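Local coordinates for protein sarcosine oxidase (PDB 1Y56) that probably oxidises L-proline as the beta subunit of an FAD- and FMN-containing L-proline dehydrogenase complex, at residues B[70-82]-B[150-162]. Numbering follows the deposited sequence.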
ATOM      1  N   LEU B  70      12.368 -16.266 -60.036  1.00 33.53           N
ATOM      2  CA  LEU B  70      11.101 -15.830 -59.452  1.00 33.84           C
ATOM      3  C   LEU B  70      11.204 -14.445 -58.801  1.00 34.23           C
ATOM      4  O   LEU B  70      10.258 -13.655 -58.840  1.00 34.34           O
ATOM      5  CB  LEU B  70      10.550 -16.879 -58.482  1.00 33.67           C
ATOM      6  CG  LEU B  70      10.174 -18.235 -59.085  1.00 32.57           C
ATOM      7  CD1 LEU B  70       9.894 -19.227 -57.982  1.00 31.43           C
ATOM      8  CD2 LEU B  70       8.980 -18.119 -60.004  1.00 31.14           C
ATOM      9  N   TRP B  71      12.360 -14.146 -58.218  1.00 34.73           N
ATOM     10  CA  TRP B  71      12.620 -12.795 -57.719  1.00 35.17           C
ATOM     11  C   TRP B  71      12.555 -11.749 -58.841  1.00 35.41           C
ATOM     12  O   TRP B  71      11.906 -10.726 -58.679  1.00 35.38           O
ATOM     13  CB  TRP B  71      13.959 -12.719 -56.975  1.00 35.05           C
ATOM     14  CG  TRP B  71      13.921 -13.310 -55.594  1.00 34.81           C
ATOM     15  CD1 TRP B  71      14.618 -14.399 -55.145  1.00 33.88           C
ATOM     16  CD2 TRP B  71      13.143 -12.848 -54.486  1.00 34.35           C
ATOM     17  NE1 TRP B  71      14.326 -14.638 -53.827  1.00 33.26           N
ATOM     18  CE2 TRP B  71      13.425 -13.701 -53.394  1.00 34.02           C
ATOM     19  CE3 TRP B  71      12.244 -11.788 -54.305  1.00 34.30           C
ATOM     20  CZ2 TRP B  71      12.838 -13.528 -52.136  1.00 34.22           C
ATOM     21  CZ3 TRP B  71      11.653 -11.620 -53.055  1.00 34.26           C
ATOM     22  CH2 TRP B  71      11.951 -12.492 -51.989  1.00 34.55           C
ATOM     23  N   LYS B  72      13.205 -12.017 -59.973  1.00 35.78           N
ATOM     24  CA  LYS B  72      13.121 -11.123 -61.125  1.00 36.34           C
ATOM     25  C   LYS B  72      11.680 -10.938 -61.584  1.00 36.31           C
ATOM     26  O   LYS B  72      11.227  -9.811 -61.791  1.00 36.53           O
ATOM     27  CB  LYS B  72      13.980 -11.619 -62.295  1.00 36.62           C
ATOM     28  CG  LYS B  72      15.420 -11.068 -62.310  1.00 38.05           C
ATOM     29  CD  LYS B  72      15.934 -10.795 -63.733  1.00 38.40           C
ATOM     30  CE  LYS B  72      16.242 -12.088 -64.473  1.00 40.69           C
ATOM     31  NZ  LYS B  72      16.882 -11.820 -65.801  1.00 42.28           N
ATOM     32  N   LYS B  73      10.960 -12.047 -61.721  1.00 36.11           N
ATOM     33  CA  LYS B  73       9.605 -12.021 -62.247  1.00 36.10           C
ATOM     34  C   LYS B  73       8.669 -11.230 -61.348  1.00 36.22           C
ATOM     35  O   LYS B  73       8.051 -10.263 -61.791  1.00 36.19           O
ATOM     36  CB  LYS B  73       9.102 -13.451 -62.436  1.00 36.10           C
ATOM     37  CG  LYS B  73       7.648 -13.602 -62.819  1.00 36.24           C
ATOM     38  CD  LYS B  73       7.247 -15.041 -62.607  1.00 37.64           C
ATOM     39  CE  LYS B  73       6.476 -15.605 -63.784  1.00 40.21           C
ATOM     40  NZ  LYS B  73       5.025 -15.268 -63.713  1.00 42.35           N
ATOM     41  N   TYR B  74       8.589 -11.640 -60.084  1.00 36.53           N
ATOM     42  CA  TYR B  74       7.640 -11.064 -59.138  1.00 36.86           C
ATOM     43  C   TYR B  74       8.012  -9.662 -58.681  1.00 37.16           C
ATOM     44  O   TYR B  74       7.148  -8.833 -58.433  1.00 36.59           O
ATOM     45  CB  TYR B  74       7.474 -11.986 -57.945  1.00 36.71           C
ATOM     46  CG  TYR B  74       6.710 -13.238 -58.275  1.00 36.69           C
ATOM     47  CD1 TYR B  74       7.293 -14.488 -58.120  1.00 36.88           C
ATOM     48  CD2 TYR B  74       5.395 -13.174 -58.735  1.00 36.82           C
ATOM     49  CE1 TYR B  74       6.587 -15.653 -58.421  1.00 37.08           C
ATOM     50  CE2 TYR B  74       4.677 -14.332 -59.033  1.00 36.90           C
ATOM     51  CZ  TYR B  74       5.284 -15.563 -58.876  1.00 36.76           C
ATOM     52  OH  TYR B  74       4.591 -16.706 -59.167  1.00 37.22           O
ATOM     53  N   SER B  75       9.315  -9.420 -58.577  1.00 38.17           N
ATOM     54  CA  SER B  75       9.873  -8.102 -58.289  1.00 38.96           C
ATOM     55  C   SER B  75       9.280  -7.015 -59.189  1.00 39.73           C
ATOM     56  O   SER B  75       8.785  -6.008 -58.698  1.00 39.91           O
ATOM     57  CB  SER B  75      11.392  -8.151 -58.447  1.00 38.63           C
ATOM     58  OG  SER B  75      11.980  -6.916 -58.123  1.00 39.72           O
ATOM     59  N   GLU B  76       9.331  -7.219 -60.504  1.00 40.72           N
ATOM     60  CA  GLU B  76       8.856  -6.198 -61.427  1.00 41.68           C
ATOM     61  C   GLU B  76       7.371  -6.328 -61.644  1.00 41.36           C
ATOM     62  O   GLU B  76       6.689  -5.331 -61.842  1.00 41.58           O
ATOM     63  CB  GLU B  76       9.622  -6.220 -62.758  1.00 42.36           C
ATOM     64  CG  GLU B  76       9.245  -7.335 -63.730  1.00 45.75           C
ATOM     65  CD  GLU B  76      10.462  -7.902 -64.492  1.00 50.44           C
ATOM     66  OE1 GLU B  76      10.250  -8.832 -65.316  1.00 50.96           O
ATOM     67  OE2 GLU B  76      11.619  -7.437 -64.259  1.00 51.12           O
ATOM     68  N   GLU B  77       6.871  -7.558 -61.587  1.00 41.02           N
ATOM     69  CA  GLU B  77       5.462  -7.804 -61.791  1.00 40.56           C
ATOM     70  C   GLU B  77       4.580  -7.224 -60.672  1.00 40.01           C
ATOM     71  O   GLU B  77       3.451  -6.842 -60.934  1.00 40.25           O
ATOM     72  CB  GLU B  77       5.213  -9.293 -61.980  1.00 40.68           C
ATOM     73  CG  GLU B  77       3.955  -9.588 -62.769  1.00 42.96           C
ATOM     74  CD  GLU B  77       3.647 -11.076 -62.871  1.00 46.01           C
ATOM     75  OE1 GLU B  77       4.524 -11.859 -63.315  1.00 46.66           O
ATOM     76  OE2 GLU B  77       2.508 -11.461 -62.520  1.00 47.41           O
ATOM     77  N   TYR B  78       5.087  -7.158 -59.436  1.00 39.47           N
ATOM     78  CA  TYR B  78       4.327  -6.593 -58.290  1.00 38.80           C
ATOM     79  C   TYR B  78       4.924  -5.277 -57.768  1.00 38.43           C
ATOM     80  O   TYR B  78       4.383  -4.654 -56.851  1.00 38.20           O
ATOM     81  CB  TYR B  78       4.203  -7.586 -57.124  1.00 38.66           C
ATOM     82  CG  TYR B  78       3.576  -8.934 -57.425  1.00 38.72           C
ATOM     83  CD1 TYR B  78       3.812 -10.025 -56.588  1.00 38.49           C
ATOM     84  CD2 TYR B  78       2.753  -9.128 -58.536  1.00 39.35           C
ATOM     85  CE1 TYR B  78       3.237 -11.268 -56.833  1.00 38.89           C
ATOM     86  CE2 TYR B  78       2.181 -10.375 -58.802  1.00 39.74           C
ATOM     87  CZ  TYR B  78       2.421 -11.438 -57.939  1.00 39.93           C
ATOM     88  OH  TYR B  78       1.849 -12.669 -58.194  1.00 40.21           O
ATOM     89  N   GLY B  79       6.052  -4.880 -58.349  1.00 38.26           N
ATOM     90  CA  GLY B  79       6.675  -3.585 -58.090  1.00 38.14           C
ATOM     91  C   GLY B  79       7.300  -3.450 -56.719  1.00 38.08           C
ATOM     92  O   GLY B  79       7.045  -2.476 -56.024  1.00 38.31           O
ATOM     93  N   PHE B  80       8.126  -4.416 -56.319  1.00 37.88           N
ATOM     94  CA  PHE B  80       8.671  -4.377 -54.970  1.00 37.23           C
ATOM     95  C   PHE B  80      10.174  -4.262 -54.877  1.00 37.01           C
ATOM     96  O   PHE B  80      10.690  -4.125 -53.777  1.00 37.77           O
ATOM     97  CB  PHE B  80       8.126  -5.503 -54.067  1.00 37.05           C
ATOM     98  CG  PHE B  80       8.611  -6.873 -54.423  1.00 36.29           C
ATOM     99  CD1 PHE B  80       9.959  -7.215 -54.292  1.00 35.98           C
ATOM    100  CD2 PHE B  80       7.713  -7.841 -54.848  1.00 35.69           C
ATOM    101  CE1 PHE B  80      10.412  -8.490 -54.614  1.00 35.49           C
ATOM    102  CE2 PHE B  80       8.147  -9.124 -55.159  1.00 35.70           C
ATOM    103  CZ  PHE B  80       9.507  -9.449 -55.044  1.00 35.64           C
ATOM    104  N   SER B  81      10.895  -4.312 -55.988  1.00 36.15           N
ATOM    105  CA  SER B  81      12.297  -3.863 -55.937  1.00 35.76           C
ATOM    106  C   SER B  81      13.308  -4.896 -55.428  1.00 35.32           C
ATOM    107  O   SER B  81      13.383  -5.208 -54.237  1.00 35.24           O
ATOM    108  CB  SER B  81      12.408  -2.555 -55.131  1.00 35.48           C
ATOM    109  OG  SER B  81      13.730  -2.311 -54.736  1.00 35.72           O
ATOM    110  N   PHE B  82      14.096  -5.393 -56.373  1.00 35.03           N
ATOM    111  CA  PHE B  82      15.105  -6.406 -56.151  1.00 34.73           C
ATOM    112  C   PHE B  82      16.288  -6.066 -57.046  1.00 34.29           C
ATOM    113  O   PHE B  82      16.281  -6.367 -58.243  1.00 34.18           O
ATOM    114  CB  PHE B  82      14.522  -7.793 -56.463  1.00 34.79           C
ATOM    115  CG  PHE B  82      15.544  -8.820 -56.881  1.00 35.90           C
ATOM    116  CD1 PHE B  82      16.661  -9.098 -56.079  1.00 36.52           C
ATOM    117  CD2 PHE B  82      15.379  -9.526 -58.077  1.00 36.93           C
ATOM    118  CE1 PHE B  82      17.609 -10.060 -56.468  1.00 36.80           C
ATOM    119  CE2 PHE B  82      16.321 -10.487 -58.485  1.00 37.29           C
ATOM    120  CZ  PHE B  82      17.437 -10.759 -57.674  1.00 36.96           C
ATOM    121  N   GLU B 150       9.236  -5.336 -47.300  1.00 32.63           N
ATOM    122  CA  GLU B 150       8.612  -4.884 -48.525  1.00 32.63           C
ATOM    123  C   GLU B 150       8.113  -6.073 -49.346  1.00 32.08           C
ATOM    124  O   GLU B 150       6.940  -6.112 -49.730  1.00 32.20           O
ATOM    125  CB  GLU B 150       9.583  -4.052 -49.355  1.00 32.72           C
ATOM    126  CG  GLU B 150       8.854  -3.121 -50.309  1.00 35.04           C
ATOM    127  CD  GLU B 150       9.705  -2.594 -51.467  1.00 37.91           C
ATOM    128  OE1 GLU B 150      10.965  -2.597 -51.392  1.00 39.04           O
ATOM    129  OE2 GLU B 150       9.090  -2.161 -52.469  1.00 38.73           O
ATOM    130  N   ALA B 151       9.004  -7.036 -49.588  1.00 31.14           N
ATOM    131  CA  ALA B 151       8.706  -8.197 -50.424  1.00 30.59           C
ATOM    132  C   ALA B 151       7.613  -9.111 -49.857  1.00 30.44           C
ATOM    133  O   ALA B 151       6.806  -9.665 -50.600  1.00 30.49           O
ATOM    134  CB  ALA B 151       9.967  -8.984 -50.687  1.00 30.27           C
ATOM    135  N   THR B 152       7.593  -9.273 -48.540  1.00 30.32           N
ATOM    136  CA  THR B 152       6.603 -10.127 -47.901  1.00 29.90           C
ATOM    137  C   THR B 152       5.214  -9.501 -48.009  1.00 29.84           C
ATOM    138  O   THR B 152       4.262 -10.176 -48.388  1.00 29.59           O
ATOM    139  CB  THR B 152       6.978 -10.429 -46.433  1.00 29.71           C
ATOM    140  OG1 THR B 152       8.293 -10.986 -46.390  1.00 29.05           O
ATOM    141  CG2 THR B 152       6.022 -11.428 -45.831  1.00 29.48           C
ATOM    142  N   THR B 153       5.117  -8.211 -47.691  1.00 29.93           N
ATOM    143  CA  THR B 153       3.850  -7.482 -47.740  1.00 30.15           C
ATOM    144  C   THR B 153       3.256  -7.513 -49.147  1.00 30.59           C
ATOM    145  O   THR B 153       2.035  -7.640 -49.310  1.00 30.73           O
ATOM    146  CB  THR B 153       4.029  -6.028 -47.266  1.00 29.90           C
ATOM    147  OG1 THR B 153       4.551  -6.034 -45.934  1.00 30.28           O
ATOM    148  CG2 THR B 153       2.712  -5.293 -47.260  1.00 29.23           C
ATOM    149  N   ALA B 154       4.136  -7.419 -50.149  1.00 30.85           N
ATOM    150  CA  ALA B 154       3.763  -7.476 -51.559  1.00 30.97           C
ATOM    151  C   ALA B 154       3.139  -8.831 -51.901  1.00 31.27           C
ATOM    152  O   ALA B 154       1.965  -8.903 -52.287  1.00 31.59           O
ATOM    153  CB  ALA B 154       4.965  -7.174 -52.441  1.00 30.48           C
ATOM    154  N   PHE B 155       3.907  -9.903 -51.720  1.00 31.61           N
ATOM    155  CA  PHE B 155       3.382 -11.260 -51.884  1.00 31.94           C
ATOM    156  C   PHE B 155       2.108 -11.455 -51.087  1.00 32.24           C
ATOM    157  O   PHE B 155       1.207 -12.132 -51.526  1.00 32.31           O
ATOM    158  CB  PHE B 155       4.402 -12.305 -51.436  1.00 31.92           C
ATOM    159  CG  PHE B 155       5.491 -12.572 -52.427  1.00 31.43           C
ATOM    160  CD1 PHE B 155       5.207 -13.173 -53.644  1.00 31.51           C
ATOM    161  CD2 PHE B 155       6.810 -12.258 -52.121  1.00 32.02           C
ATOM    162  CE1 PHE B 155       6.223 -13.436 -54.560  1.00 32.89           C
ATOM    163  CE2 PHE B 155       7.844 -12.514 -53.019  1.00 32.48           C
ATOM    164  CZ  PHE B 155       7.549 -13.103 -54.249  1.00 33.55           C
ATOM    165  N   ALA B 156       2.047 -10.861 -49.905  1.00 33.21           N
ATOM    166  CA  ALA B 156       0.875 -10.954 -49.056  1.00 34.25           C
ATOM    167  C   ALA B 156      -0.387 -10.396 -49.735  1.00 35.23           C
ATOM    168  O   ALA B 156      -1.384 -11.120 -49.844  1.00 35.28           O
ATOM    169  CB  ALA B 156       1.135 -10.265 -47.717  1.00 34.04           C
ATOM    170  N   VAL B 157      -0.341  -9.141 -50.208  1.00 36.24           N
ATOM    171  CA  VAL B 157      -1.543  -8.498 -50.781  1.00 37.42           C
ATOM    172  C   VAL B 157      -1.990  -9.164 -52.075  1.00 38.10           C
ATOM    173  O   VAL B 157      -3.178  -9.146 -52.393  1.00 38.25           O
ATOM    174  CB  VAL B 157      -1.436  -6.935 -50.982  1.00 37.38           C
ATOM    175  CG1 VAL B 157      -0.772  -6.250 -49.786  1.00 37.26           C
ATOM    176  CG2 VAL B 157      -0.730  -6.575 -52.278  1.00 37.75           C
ATOM    177  N   LYS B 158      -1.040  -9.744 -52.811  1.00 39.04           N
ATOM    178  CA  LYS B 158      -1.357 -10.533 -54.004  1.00 40.22           C
ATOM    179  C   LYS B 158      -2.021 -11.871 -53.660  1.00 40.62           C
ATOM    180  O   LYS B 158      -2.988 -12.284 -54.309  1.00 40.89           O
ATOM    181  CB  LYS B 158      -0.120 -10.749 -54.871  1.00 40.27           C
ATOM    182  CG  LYS B 158       0.147  -9.609 -55.854  1.00 42.12           C
ATOM    183  CD  LYS B 158      -0.909  -9.564 -56.982  1.00 44.83           C
ATOM    184  CE  LYS B 158      -0.694  -8.380 -57.942  1.00 45.68           C
ATOM    185  NZ  LYS B 158      -0.714  -7.056 -57.246  1.00 46.20           N
ATOM    186  N   ALA B 159      -1.509 -12.533 -52.625  1.00 40.91           N
ATOM    187  CA  ALA B 159      -2.081 -13.787 -52.167  1.00 41.02           C
ATOM    188  C   ALA B 159      -3.542 -13.579 -51.788  1.00 41.08           C
ATOM    189  O   ALA B 159      -4.386 -14.430 -52.084  1.00 40.98           O
ATOM    190  CB  ALA B 159      -1.286 -14.340 -50.998  1.00 40.99           C
ATOM    191  N   LYS B 160      -3.829 -12.443 -51.151  1.00 41.17           N
ATOM    192  CA  LYS B 160      -5.200 -12.083 -50.786  1.00 41.71           C
ATOM    193  C   LYS B 160      -6.024 -11.818 -52.042  1.00 41.71           C
ATOM    194  O   LYS B 160      -7.128 -12.348 -52.196  1.00 41.61           O
ATOM    195  CB  LYS B 160      -5.230 -10.864 -49.860  1.00 41.96           C
ATOM    196  CG  LYS B 160      -5.105 -11.196 -48.377  1.00 43.31           C
ATOM    197  CD  LYS B 160      -5.932 -10.248 -47.498  1.00 44.94           C
ATOM    198  CE  LYS B 160      -5.093  -9.089 -46.966  1.00 46.07           C
ATOM    199  NZ  LYS B 160      -5.806  -8.322 -45.905  1.00 46.38           N
ATOM    200  N   GLU B 161      -5.461 -11.008 -52.939  1.00 41.53           N
ATOM    201  CA  GLU B 161      -6.058 -10.741 -54.238  1.00 41.36           C
ATOM    202  C   GLU B 161      -6.435 -12.020 -54.967  1.00 40.92           C
ATOM    203  O   GLU B 161      -7.542 -12.134 -55.478  1.00 40.92           O
ATOM    204  CB  GLU B 161      -5.120  -9.895 -55.091  1.00 41.45           C
ATOM    205  CG  GLU B 161      -5.227  -8.410 -54.797  1.00 42.84           C
ATOM    206  CD  GLU B 161      -4.338  -7.558 -55.692  1.00 45.14           C
ATOM    207  OE1 GLU B 161      -4.211  -6.346 -55.402  1.00 45.46           O
ATOM    208  OE2 GLU B 161      -3.769  -8.090 -56.682  1.00 45.65           O
ATOM    209  N   TYR B 162      -5.517 -12.980 -54.990  1.00 40.71           N
ATOM    210  CA  TYR B 162      -5.788 -14.306 -55.539  1.00 40.58           C
ATOM    211  C   TYR B 162      -6.703 -15.156 -54.663  1.00 40.09           C
ATOM    212  O   TYR B 162      -6.977 -16.299 -55.017  1.00 40.05           O
ATOM    213  CB  TYR B 162      -4.498 -15.095 -55.724  1.00 40.97           C
ATOM    214  CG  TYR B 162      -3.636 -14.708 -56.891  1.00 42.09           C
ATOM    215  CD1 TYR B 162      -4.034 -14.971 -58.199  1.00 43.17           C
ATOM    216  CD2 TYR B 162      -2.389 -14.122 -56.681  1.00 43.45           C
ATOM    217  CE1 TYR B 162      -3.218 -14.631 -59.277  1.00 44.33           C
ATOM    218  CE2 TYR B 162      -1.567 -13.771 -57.745  1.00 44.19           C
ATOM    219  CZ  TYR B 162      -1.983 -14.030 -59.038  1.00 44.47           C
ATOM    220  OH  TYR B 162      -1.156 -13.695 -60.084  1.00 44.43           O
TER
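F155 reaches from helix 150-161 into a group of aromatic side chains on segment 70-82. Its CE1 edge points at the face of Y74 in an offset edge-to-face pair, ring centres 5.5 Å apart and planes at 68°. On its other edge CE2 comes within 3.9 Å of W71 CZ3, nearly in the F155 plane, and the F80 ring lies oblique to it.

Two CH-pi contacts add to this cluster, one on F80 and the other on Y78. The CB of A151 sits over one face of F80, 4.2 Å from the ring centre, while S75 CA covers the opposite face; A154 CB meets F80 CD2 at 3.7 Å. G79, with positive phi, is the first residue to leave helical geometry, and F80 follows with its CB directed toward helix 150-161. Farther along, K158 lays its CG over the middle of the Y78 ring, 3.4 Å from the centroid. A bend at chi2 (-70°) carries CD and CE along that ring, and the chi4 turn directs NZ to a salt bridge with E161, whose hydrogen bond to OE2 is weak.

Segments 70-78 and 150-161 cross at 74°, axes 10.9 Å apart at closest approach. H22 of helix 15-26, which follows a GxGxxG turn consistent with a Rossmann-type FAD-binding fold, packs against Y74 and F155. W71, its side chain about 7 Å from the FAD, bonds through NE1 to M339 O and touches P342 of helix 337-354.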